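Local coordinates for protein intron-associated endonuclease 1 (Enterobacteria phage T4, PDB 1MK0) that probably cleaves DNA as an intron-encoded homing endonuclease, using a GIY-YIG catalytic domain, at residues A[66-69]-A[70-74]; A[75-78]-A[79-83]; A[38-42]-A[43-47]. The protein carries 1 engineered substitution. All coordinates share one frame; numbering follows the deposited sequence.

Contact 1 of 3, residues A[66-69]-A[70-74]; sequences YEKD and LIIER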
ATOM      1  N   TYR A  66       5.611 -14.519  -1.872  1.00  9.58           N
ATOM      2  CA  TYR A  66       4.391 -14.193  -1.149  1.00 10.65           C
ATOM      3  C   TYR A  66       4.045 -15.335  -0.193  1.00 11.70           C
ATOM      4  O   TYR A  66       3.156 -16.151  -0.454  1.00 12.72           O
ATOM      5  CB  TYR A  66       3.252 -13.936  -2.140  1.00 10.01           C
ATOM      6  CG  TYR A  66       2.017 -13.314  -1.527  1.00 10.13           C
ATOM      7  CD1 TYR A  66       0.877 -14.079  -1.287  1.00 11.16           C
ATOM      8  CD2 TYR A  66       1.981 -11.960  -1.200  1.00 12.12           C
ATOM      9  CE1 TYR A  66      -0.269 -13.514  -0.740  1.00 13.18           C
ATOM     10  CE2 TYR A  66       0.837 -11.381  -0.649  1.00 11.66           C
ATOM     11  CZ  TYR A  66      -0.284 -12.167  -0.423  1.00 11.52           C
ATOM     12  OH  TYR A  66      -1.426 -11.614   0.114  1.00 11.82           O
ATOM     13  N   GLU A  67       4.790 -15.388   0.906  1.00 10.63           N
ATOM     14  CA  GLU A  67       4.616 -16.396   1.944  1.00 12.10           C
ATOM     15  C   GLU A  67       4.331 -15.644   3.242  1.00 13.43           C
ATOM     16  O   GLU A  67       5.070 -14.735   3.616  1.00 12.48           O
ATOM     17  CB  GLU A  67       5.886 -17.238   2.081  1.00 11.70           C
ATOM     18  CG  GLU A  67       6.245 -18.051   0.840  1.00 12.43           C
ATOM     19  CD  GLU A  67       5.207 -19.112   0.503  1.00 11.16           C
ATOM     20  OE1 GLU A  67       4.629 -19.698   1.441  1.00 14.26           O
ATOM     21  OE2 GLU A  67       4.983 -19.372  -0.698  1.00 13.98           O
ATOM     22  N   LYS A  68       3.261 -16.034   3.927  1.00 15.08           N
ATOM     23  CA  LYS A  68       2.845 -15.359   5.151  1.00 15.35           C
ATOM     24  C   LYS A  68       3.929 -14.922   6.126  1.00 17.22           C
ATOM     25  O   LYS A  68       4.033 -13.737   6.445  1.00 17.92           O
ATOM     26  CB  LYS A  68       1.809 -16.197   5.903  1.00 15.65           C
ATOM     27  CG  LYS A  68       1.221 -15.453   7.095  1.00 17.91           C
ATOM     28  CD  LYS A  68      -0.077 -16.067   7.584  1.00 20.47           C
ATOM     29  CE  LYS A  68      -0.693 -15.209   8.682  1.00 21.62           C
ATOM     30  NZ  LYS A  68      -2.041 -15.692   9.096  1.00 24.13           N
ATOM     31  N   ASP A  69       4.725 -15.864   6.615  1.00 17.17           N
ATOM     32  CA  ASP A  69       5.767 -15.512   7.566  1.00 20.24           C
ATOM     33  C   ASP A  69       6.649 -14.366   7.080  1.00 19.06           C
ATOM     34  O   ASP A  69       6.782 -13.348   7.766  1.00 20.41           O
ATOM     35  CB  ASP A  69       6.622 -16.736   7.899  1.00 24.95           C
ATOM     36  CG  ASP A  69       5.943 -17.663   8.885  1.00 30.91           C
ATOM     37  OD1 ASP A  69       5.569 -17.189   9.982  1.00 34.02           O
ATOM     38  OD2 ASP A  69       5.780 -18.860   8.572  1.00 34.18           O
ATOM     39  N   LEU A  70       7.228 -14.522   5.894  1.00 14.18           N
ATOM     40  CA  LEU A  70       8.108 -13.502   5.326  1.00 11.92           C
ATOM     41  C   LEU A  70       7.405 -12.175   5.083  1.00  9.88           C
ATOM     42  O   LEU A  70       7.906 -11.121   5.465  1.00  9.63           O
ATOM     43  CB  LEU A  70       8.692 -13.970   3.990  1.00 13.52           C
ATOM     44  CG  LEU A  70       9.569 -15.218   3.920  1.00 15.89           C
ATOM     45  CD1 LEU A  70      10.040 -15.394   2.482  1.00 17.37           C
ATOM     46  CD2 LEU A  70      10.759 -15.090   4.859  1.00 16.03           C
ATOM     47  N   ILE A  71       6.245 -12.238   4.441  1.00 10.37           N
ATOM     48  CA  ILE A  71       5.489 -11.040   4.096  1.00 10.35           C
ATOM     49  C   ILE A  71       5.084 -10.167   5.273  1.00 10.79           C
ATOM     50  O   ILE A  71       5.301  -8.955   5.250  1.00 12.01           O
ATOM     51  CB  ILE A  71       4.234 -11.411   3.275  1.00 10.16           C
ATOM     52  CG1 ILE A  71       4.659 -11.924   1.895  1.00 10.88           C
ATOM     53  CG2 ILE A  71       3.312 -10.207   3.139  1.00 10.92           C
ATOM     54  CD1 ILE A  71       5.274 -10.858   0.988  1.00 10.91           C
ATOM     55  N   ILE A  72       4.497 -10.767   6.300  1.00 10.76           N
ATOM     56  CA  ILE A  72       4.073  -9.984   7.453  1.00 11.11           C
ATOM     57  C   ILE A  72       5.250  -9.279   8.126  1.00 10.09           C
ATOM     58  O   ILE A  72       5.179  -8.086   8.427  1.00  9.83           O
ATOM     59  CB  ILE A  72       3.322 -10.867   8.477  1.00 12.48           C
ATOM     60  CG1 ILE A  72       1.998 -11.341   7.865  1.00 14.19           C
ATOM     61  CG2 ILE A  72       3.064 -10.088   9.755  1.00 12.87           C
ATOM     62  CD1 ILE A  72       1.183 -12.242   8.764  1.00 18.22           C
ATOM     63  N   GLU A  73       6.343 -10.002   8.340  1.00 11.38           N
ATOM     64  CA  GLU A  73       7.508  -9.403   8.980  1.00 11.99           C
ATOM     65  C   GLU A  73       8.089  -8.253   8.166  1.00 11.05           C
ATOM     66  O   GLU A  73       8.383  -7.187   8.708  1.00 11.90           O
ATOM     67  CB  GLU A  73       8.595 -10.449   9.215  1.00 12.62           C
ATOM     68  CG  GLU A  73       9.798  -9.887   9.959  1.00 16.95           C
ATOM     69  CD  GLU A  73      10.847 -10.934  10.267  1.00 18.74           C
ATOM     70  OE1 GLU A  73      10.477 -12.029  10.739  1.00 19.20           O
ATOM     71  OE2 GLU A  73      12.043 -10.655  10.048  1.00 19.26           O
ATOM     72  N   ARG A  74       8.252  -8.467   6.866  1.00 11.01           N
ATOM     73  CA  ARG A  74       8.813  -7.439   6.000  1.00 11.01           C
ATOM     74  C   ARG A  74       7.855  -6.279   5.767  1.00 10.55           C
ATOM     75  O   ARG A  74       8.286  -5.131   5.645  1.00 11.02           O
ATOM     76  CB  ARG A  74       9.248  -8.049   4.664  1.00 11.87           C
ATOM     77  CG  ARG A  74      10.364  -9.073   4.817  1.00 13.21           C
ATOM     78  CD  ARG A  74      11.530  -8.496   5.614  1.00 13.29           C
ATOM     79  NE  ARG A  74      12.208  -7.417   4.904  1.00 11.18           N
ATOM     80  CZ  ARG A  74      13.051  -6.564   5.478  1.00 14.15           C
ATOM     81  NH1 ARG A  74      13.315  -6.657   6.772  1.00 12.69           N
ATOM     82  NH2 ARG A  74      13.647  -5.627   4.754  1.00 13.52           N
TER
HETATM   83  O   HOH W   1       8.283 -13.674  10.788  1.00 28.33           O

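Contact 2 of 3, residues A[75-78]-A[79-83]; sequences ANFW and IKELN. Engineered in segment 75-78: Ala75 (natural residue Glu).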
ATOM      1  N   ALA A  75       6.559  -6.568   5.694  1.00 10.30           N
ATOM      2  CA  ALA A  75       5.579  -5.506   5.507  1.00 10.23           C
ATOM      3  C   ALA A  75       5.612  -4.603   6.740  1.00 10.62           C
ATOM      4  O   ALA A  75       5.618  -3.376   6.625  1.00 10.23           O
ATOM      5  CB  ALA A  75       4.189  -6.094   5.322  1.00 10.50           C
ATOM      6  N   ASN A  76       5.642  -5.210   7.924  1.00  9.20           N
ATOM      7  CA  ASN A  76       5.682  -4.420   9.152  1.00 10.09           C
ATOM      8  C   ASN A  76       6.983  -3.653   9.280  1.00 10.07           C
ATOM      9  O   ASN A  76       7.008  -2.556   9.834  1.00 10.08           O
ATOM     10  CB  ASN A  76       5.464  -5.298  10.381  1.00  9.50           C
ATOM     11  CG  ASN A  76       4.003  -5.616  10.607  1.00 11.52           C
ATOM     12  OD1 ASN A  76       3.134  -4.783  10.347  1.00 12.99           O
ATOM     13  ND2 ASN A  76       3.723  -6.808  11.110  1.00 12.41           N
ATOM     14  N   PHE A  77       8.068  -4.222   8.767  1.00  9.27           N
ATOM     15  CA  PHE A  77       9.346  -3.529   8.815  1.00 10.77           C
ATOM     16  C   PHE A  77       9.219  -2.210   8.062  1.00 11.53           C
ATOM     17  O   PHE A  77       9.588  -1.156   8.573  1.00 12.20           O
ATOM     18  CB  PHE A  77      10.452  -4.353   8.153  1.00 12.36           C
ATOM     19  CG  PHE A  77      11.723  -3.581   7.947  1.00 12.48           C
ATOM     20  CD1 PHE A  77      12.577  -3.325   9.014  1.00 14.63           C
ATOM     21  CD2 PHE A  77      12.032  -3.046   6.700  1.00 12.95           C
ATOM     22  CE1 PHE A  77      13.716  -2.545   8.843  1.00 14.47           C
ATOM     23  CE2 PHE A  77      13.165  -2.267   6.516  1.00 13.53           C
ATOM     24  CZ  PHE A  77      14.011  -2.013   7.593  1.00 15.04           C
ATOM     25  N   TRP A  78       8.698  -2.278   6.839  1.00 10.93           N
ATOM     26  CA  TRP A  78       8.548  -1.081   6.023  1.00  9.91           C
ATOM     27  C   TRP A  78       7.520  -0.090   6.544  1.00 10.77           C
ATOM     28  O   TRP A  78       7.698   1.116   6.389  1.00  9.22           O
ATOM     29  CB  TRP A  78       8.243  -1.467   4.574  1.00  9.09           C
ATOM     30  CG  TRP A  78       9.468  -1.990   3.886  1.00 10.60           C
ATOM     31  CD1 TRP A  78       9.692  -3.265   3.446  1.00 10.08           C
ATOM     32  CD2 TRP A  78      10.668  -1.258   3.624  1.00 11.14           C
ATOM     33  NE1 TRP A  78      10.963  -3.370   2.928  1.00 10.45           N
ATOM     34  CE2 TRP A  78      11.583  -2.151   3.026  1.00 11.91           C
ATOM     35  CE3 TRP A  78      11.059   0.071   3.839  1.00 12.60           C
ATOM     36  CZ2 TRP A  78      12.869  -1.759   2.642  1.00 11.17           C
ATOM     37  CZ3 TRP A  78      12.337   0.460   3.459  1.00 13.71           C
ATOM     38  CH2 TRP A  78      13.228  -0.453   2.867  1.00 12.89           C
ATOM     39  N   ILE A  79       6.450  -0.586   7.160  1.00  9.72           N
ATOM     40  CA  ILE A  79       5.433   0.304   7.716  1.00  9.65           C
ATOM     41  C   ILE A  79       6.076   1.158   8.804  1.00 11.98           C
ATOM     42  O   ILE A  79       5.833   2.359   8.893  1.00 11.91           O
ATOM     43  CB  ILE A  79       4.259  -0.491   8.328  1.00  7.92           C
ATOM     44  CG1 ILE A  79       3.403  -1.092   7.213  1.00  8.34           C
ATOM     45  CG2 ILE A  79       3.408   0.416   9.214  1.00  9.20           C
ATOM     46  CD1 ILE A  79       2.321  -2.026   7.718  1.00  9.08           C
ATOM     47  N   LYS A  80       6.910   0.532   9.626  1.00 12.32           N
ATOM     48  CA  LYS A  80       7.583   1.244  10.702  1.00 13.38           C
ATOM     49  C   LYS A  80       8.717   2.106  10.151  1.00 13.72           C
ATOM     50  O   LYS A  80       8.884   3.259  10.548  1.00 13.16           O
ATOM     51  CB  LYS A  80       8.132   0.243  11.720  1.00 16.12           C
ATOM     52  CG  LYS A  80       8.734   0.882  12.962  1.00 19.80           C
ATOM     53  CD  LYS A  80       9.084  -0.172  13.997  1.00 22.59           C
ATOM     54  CE  LYS A  80       9.596   0.461  15.279  1.00 24.08           C
ATOM     55  NZ  LYS A  80       9.861  -0.570  16.321  1.00 26.77           N
ATOM     56  N   GLU A  81       9.489   1.544   9.229  1.00 13.10           N
ATOM     57  CA  GLU A  81      10.614   2.256   8.635  1.00 14.40           C
ATOM     58  C   GLU A  81      10.172   3.550   7.963  1.00 13.62           C
ATOM     59  O   GLU A  81      10.833   4.586   8.087  1.00 14.94           O
ATOM     60  CB  GLU A  81      11.311   1.358   7.609  1.00 15.50           C
ATOM     61  CG  GLU A  81      12.584   1.942   7.018  1.00 16.73           C
ATOM     62  CD  GLU A  81      13.732   1.998   8.013  1.00 18.63           C
ATOM     63  OE1 GLU A  81      14.803   2.525   7.648  1.00 20.16           O
ATOM     64  OE2 GLU A  81      13.570   1.515   9.156  1.00 20.01           O
ATOM     65  N   LEU A  82       9.045   3.489   7.258  1.00 13.66           N
ATOM     66  CA  LEU A  82       8.520   4.646   6.551  1.00 12.53           C
ATOM     67  C   LEU A  82       7.469   5.405   7.355  1.00 11.97           C
ATOM     68  O   LEU A  82       6.863   6.354   6.854  1.00 13.98           O
ATOM     69  CB  LEU A  82       7.942   4.210   5.199  1.00 10.58           C
ATOM     70  CG  LEU A  82       8.912   3.426   4.307  1.00 10.42           C
ATOM     71  CD1 LEU A  82       8.246   3.120   2.973  1.00 11.62           C
ATOM     72  CD2 LEU A  82      10.184   4.233   4.088  1.00 12.88           C
ATOM     73  N   ASN A  83       7.262   4.982   8.600  1.00 12.20           N
ATOM     74  CA  ASN A  83       6.303   5.632   9.498  1.00 12.90           C
ATOM     75  C   ASN A  83       4.978   5.855   8.772  1.00 12.75           C
ATOM     76  O   ASN A  83       4.373   6.924   8.870  1.00 10.55           O
ATOM     77  CB  ASN A  83       6.896   6.971   9.959  1.00 15.87           C
ATOM     78  CG  ASN A  83       6.122   7.594  11.097  1.00 20.06           C
ATOM     79  OD1 ASN A  83       5.776   6.921  12.067  1.00 20.26           O
ATOM     80  ND2 ASN A  83       5.862   8.894  10.995  1.00 23.81           N
TER
HETATM   81  O   HOH W   2      11.355  -0.740  10.632  1.00 22.48           O

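Contact 3 of 3, residues A[38-42]-A[43-47]; sequences GCHSS and IKLQR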
ATOM      1  N   GLY A  38     -15.171   3.816  -3.902  1.00 13.59           N
ATOM      2  CA  GLY A  38     -15.324   4.409  -2.584  1.00 12.42           C
ATOM      3  C   GLY A  38     -15.377   3.468  -1.397  1.00 11.71           C
ATOM      4  O   GLY A  38     -15.815   3.860  -0.314  1.00 14.26           O
ATOM      5  N   CYS A  39     -14.912   2.239  -1.580  1.00 11.30           N
ATOM      6  CA  CYS A  39     -14.943   1.255  -0.503  1.00 11.11           C
ATOM      7  C   CYS A  39     -13.580   0.698  -0.108  1.00 11.16           C
ATOM      8  O   CYS A  39     -13.475  -0.429   0.378  1.00 11.68           O
ATOM      9  CB  CYS A  39     -15.886   0.113  -0.890  1.00 12.90           C
ATOM     10  SG  CYS A  39     -15.804  -0.330  -2.654  1.00 16.19           S
ATOM     11  N   HIS A  40     -12.536   1.500  -0.294  1.00 10.56           N
ATOM     12  CA  HIS A  40     -11.194   1.062   0.052  1.00 10.19           C
ATOM     13  C   HIS A  40     -11.069   0.804   1.553  1.00  9.80           C
ATOM     14  O   HIS A  40     -11.731   1.458   2.360  1.00 11.79           O
ATOM     15  CB  HIS A  40     -10.172   2.105  -0.393  1.00 10.13           C
ATOM     16  CG  HIS A  40      -8.766   1.597  -0.401  1.00  9.26           C
ATOM     17  ND1 HIS A  40      -7.998   1.509   0.740  1.00  9.85           N
ATOM     18  CD2 HIS A  40      -8.008   1.098  -1.406  1.00  9.67           C
ATOM     19  CE1 HIS A  40      -6.828   0.977   0.438  1.00  8.28           C
ATOM     20  NE2 HIS A  40      -6.808   0.717  -0.857  1.00  8.87           N
ATOM     21  N   SER A  41     -10.215  -0.152   1.909  1.00 10.15           N
ATOM     22  CA  SER A  41      -9.993  -0.541   3.300  1.00 11.17           C
ATOM     23  C   SER A  41      -9.392   0.550   4.181  1.00 11.67           C
ATOM     24  O   SER A  41      -9.565   0.532   5.400  1.00 12.15           O
ATOM     25  CB  SER A  41      -9.101  -1.789   3.357  1.00 10.97           C
ATOM     26  OG  SER A  41      -7.852  -1.568   2.720  1.00 14.80           O
ATOM     27  N   SER A  42      -8.677   1.493   3.579  1.00  9.57           N
ATOM     28  CA  SER A  42      -8.075   2.568   4.353  1.00  9.23           C
ATOM     29  C   SER A  42      -8.825   3.874   4.177  1.00  9.44           C
ATOM     30  O   SER A  42      -8.810   4.460   3.096  1.00  9.24           O
ATOM     31  CB  SER A  42      -6.621   2.782   3.943  1.00  8.27           C
ATOM     32  OG  SER A  42      -6.144   4.007   4.475  1.00  9.57           O
ATOM     33  N   ILE A  43      -9.468   4.336   5.244  1.00  9.57           N
ATOM     34  CA  ILE A  43     -10.209   5.587   5.183  1.00 10.49           C
ATOM     35  C   ILE A  43      -9.271   6.748   4.854  1.00  9.62           C
ATOM     36  O   ILE A  43      -9.675   7.727   4.229  1.00  8.75           O
ATOM     37  CB  ILE A  43     -10.930   5.875   6.525  1.00 10.16           C
ATOM     38  CG1 ILE A  43     -11.757   7.158   6.410  1.00 13.77           C
ATOM     39  CG2 ILE A  43      -9.910   6.005   7.648  1.00 11.82           C
ATOM     40  CD1 ILE A  43     -12.602   7.459   7.644  1.00 15.18           C
ATOM     41  N   LYS A  44      -8.010   6.630   5.262  1.00  9.28           N
ATOM     42  CA  LYS A  44      -7.043   7.688   5.012  1.00  8.52           C
ATOM     43  C   LYS A  44      -6.699   7.781   3.534  1.00  9.60           C
ATOM     44  O   LYS A  44      -6.635   8.878   2.975  1.00 11.22           O
ATOM     45  CB  LYS A  44      -5.785   7.458   5.852  1.00  9.57           C
ATOM     46  CG  LYS A  44      -6.087   7.397   7.343  1.00 10.98           C
ATOM     47  CD  LYS A  44      -4.831   7.485   8.196  1.00 11.15           C
ATOM     48  CE  LYS A  44      -3.915   6.303   7.984  1.00 10.19           C
ATOM     49  NZ  LYS A  44      -2.751   6.358   8.917  1.00  8.56           N
ATOM     50  N   LEU A  45      -6.485   6.635   2.895  1.00  9.07           N
ATOM     51  CA  LEU A  45      -6.169   6.643   1.474  1.00  7.65           C
ATOM     52  C   LEU A  45      -7.419   7.070   0.710  1.00  8.55           C
ATOM     53  O   LEU A  45      -7.338   7.832  -0.258  1.00  9.40           O
ATOM     54  CB  LEU A  45      -5.711   5.258   1.013  1.00  7.13           C
ATOM     55  CG  LEU A  45      -5.166   5.210  -0.420  1.00  8.92           C
ATOM     56  CD1 LEU A  45      -3.938   6.109  -0.548  1.00 10.72           C
ATOM     57  CD2 LEU A  45      -4.819   3.780  -0.773  1.00  6.61           C
ATOM     58  N   GLN A  46      -8.574   6.590   1.160  1.00  8.85           N
ATOM     59  CA  GLN A  46      -9.839   6.937   0.520  1.00  9.67           C
ATOM     60  C   GLN A  46     -10.080   8.443   0.571  1.00 10.71           C
ATOM     61  O   GLN A  46     -10.508   9.041  -0.415  1.00  9.42           O
ATOM     62  CB  GLN A  46     -11.007   6.212   1.196  1.00  9.07           C
ATOM     63  CG  GLN A  46     -12.332   6.394   0.459  1.00 11.18           C
ATOM     64  CD  GLN A  46     -12.360   5.675  -0.883  1.00 10.39           C
ATOM     65  OE1 GLN A  46     -12.399   4.446  -0.940  1.00 10.61           O
ATOM     66  NE2 GLN A  46     -12.332   6.442  -1.970  1.00 10.22           N
ATOM     67  N   ARG A  47      -9.809   9.054   1.720  1.00 10.87           N
ATOM     68  CA  ARG A  47      -9.996  10.492   1.874  1.00 11.61           C
ATOM     69  C   ARG A  47      -9.094  11.276   0.935  1.00 11.98           C
ATOM     70  O   ARG A  47      -9.528  12.237   0.295  1.00 12.05           O
ATOM     71  CB  ARG A  47      -9.716  10.915   3.317  1.00 14.10           C
ATOM     72  CG  ARG A  47     -10.836  10.580   4.278  1.00 15.62           C
ATOM     73  CD  ARG A  47     -10.437  10.934   5.694  1.00 16.74           C
ATOM     74  NE  ARG A  47     -11.557  10.834   6.621  1.00 19.21           N
ATOM     75  CZ  ARG A  47     -11.440  10.971   7.936  1.00 19.45           C
ATOM     76  NH1 ARG A  47     -10.252  11.210   8.472  1.00 18.65           N
ATOM     77  NH2 ARG A  47     -12.512  10.879   8.714  1.00 19.44           N
TER
HETATM   78  O   HOH W   3     -13.501   3.669   1.851  1.00 17.94           O
HETATM   79  O   HOH W   4     -10.188   2.591   7.463  1.00 17.08           O

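Contact 1 of 3, residues A[66-69]-A[70-74]
Glu67 O accepts the backbone N-H of Ile71 at 2.9 Å (O to N) in a nearly straight bond, 175° at the hydrogen, which closes the first turn of helix 68-81, the last helix of this GIY-YIG catalytic domain. Glu67 holds the N-cap position, and its carboxylate leads away from the turn. One step on, Ile72 N donates to Lys68 O at 3.0 Å. The third bond, Glu73 N to Asp69 O, stretches to 3.4 Å and is weak. Asp69 O also receives a second weak bond, from a water that donates to Glu73 OE1 at 2.7 Å (water O to OE1). With chi1 at -177° and the chain extended, Glu73 carries its carboxylate to this water, which bridges side chain and turn on the exposed flank. Lys68 and Ile72 run alongside, pointing the same way; Ile72 CD1 rests against the aliphatic stem, 3.5 Å from Lys68 CE. The buried Ile71 packs on Ile5 and Ser20 of the sheet and on Phe96. Tyr66, whose ring stacks with Phe96 and whose OH bonds to Gly97 N, lies obliquely to Ile71. Folding of the isoleucine at chi2 (-68°) brings its methyl back over the start of the turn, with Ile71 CD1 4.1 Å from both CA and CD2 of Tyr66.

Contact 2 of 3, residues A[75-78]-A[79-83]
Four backbone bonds join 75-78 to 79-83 in the last turns of helix 68-81: Ile79 N to Ala75 O, Lys80 N to Asn76 O, Glu81 N to Phe77 O and Leu82 N to Trp78 O. The Phe77 carbonyl is gripped twice, by Glu81 N at 2.8 Å (N to O) and by a water at 2.7 Å (water O to Phe77 O). The helix ends in a Schellman motif at Asn83, whose positive phi goes with a weak bond from Asn83 N to Lys80 O.

Aromatic contacts fill one flank. Glu81 CB sits over a face of the Phe77 ring, toward its rim, and the bend at chi2 (70°) lays the carboxylate along the same face, displaced past the rim and nearly parallel to the ring (planes 14° apart), with OE2 3.9 Å from Phe77 CZ. Phe77 in turn sets CE2 over the centre of one Trp78 face, 3.7 Å above its plane. Glu81 CG approaches Trp78 CZ3 obliquely at 3.9 Å, while Leu82 CG meets the indole at its edge, 4.0 Å from CE3.

On the inner side Ile79 folds its aliphatic branch along polar atoms of its own helix, CG1 3.2 Å from Ala75 O and CD1 3.9 Å from Asn76 OD1. Ala75, an engineered substitution for the natural glutamate, packs on Ile5 and Ala94. Trp78 and Leu82 pack on all three strands.

Two inward polar atoms thus have protein partners, Asn76 OD1 with Ala94 N and Trp78 NE1 with Glu62 OE2, whereas outside the water adds to the Glu81 N bond at Phe77 O and reaches Glu81 OE2 only weakly: an amphipathic helix laid on its sheet.

Contact 3 of 3, residues A[38-42]-A[43-47]
This local contact, an N-terminal helix cap, lies where the loop after helix 24-37 turns into helix 43-52. Ser42, the N-cap residue, places OG anti to its own N (chi1 167°), where it accepts Leu45 N at 3.1 Å (OG to N) and bonds also to Tyr89 O. Gln46 grips the loop twice. Its backbone N donates to Ser42 O at 2.9 Å, and its side chain, bent at chi2, doubles back so that OE1 accepts His40 N at 3.0 Å (OE1 to N). The same amide's NE2 bonds to Leu35 O, tying helix 43-52 to helix 24-37, and to Asn50 OD1 of its own helix. His40 is held from two ends: ND1 accepts Ser42 N at 2.9 Å (ND1 to N), and NE2 bonds to His31 ND1. Leu45 lies across the imidazole, its CD2 3.9 Å from the His40 ring centroid and 26° off the normal, a CH-pi contact over the face. A water donates to Ser41 O and accepts Ile43 N, extending the cap to the first helical N-H. A serine hydroxyl on an early amide of the helix is the classic N-cap, here reinforced by the Gln46 side chain, which reaches back from the first turn to His40 N.

How the contacts relate
Contacts 1 and 2 adjoin on helix 68-81, their centres 13 Å apart; contact 3 caps helix 43-52, its centre 24 Å from that of contact 1 and on the opposite side of the chain's centre. Contact 1 is largely surface, whereas contacts 2 and 3 are partly buried. The two ends of helix 68-81 differ: contact 1 starts it with main-chain bonds and a few aliphatic touches, and contact 2 finishes it with aromatic packing and a Schellman motif. Glu62 of strand 56-63 meets residues of both 70-74 and 75-78, its OE2 forming a salt bridge with Arg74 NH2. Contact 3 adds to its main-chain bond several side-chain hydrogen bonds, which hold a loop between two helices.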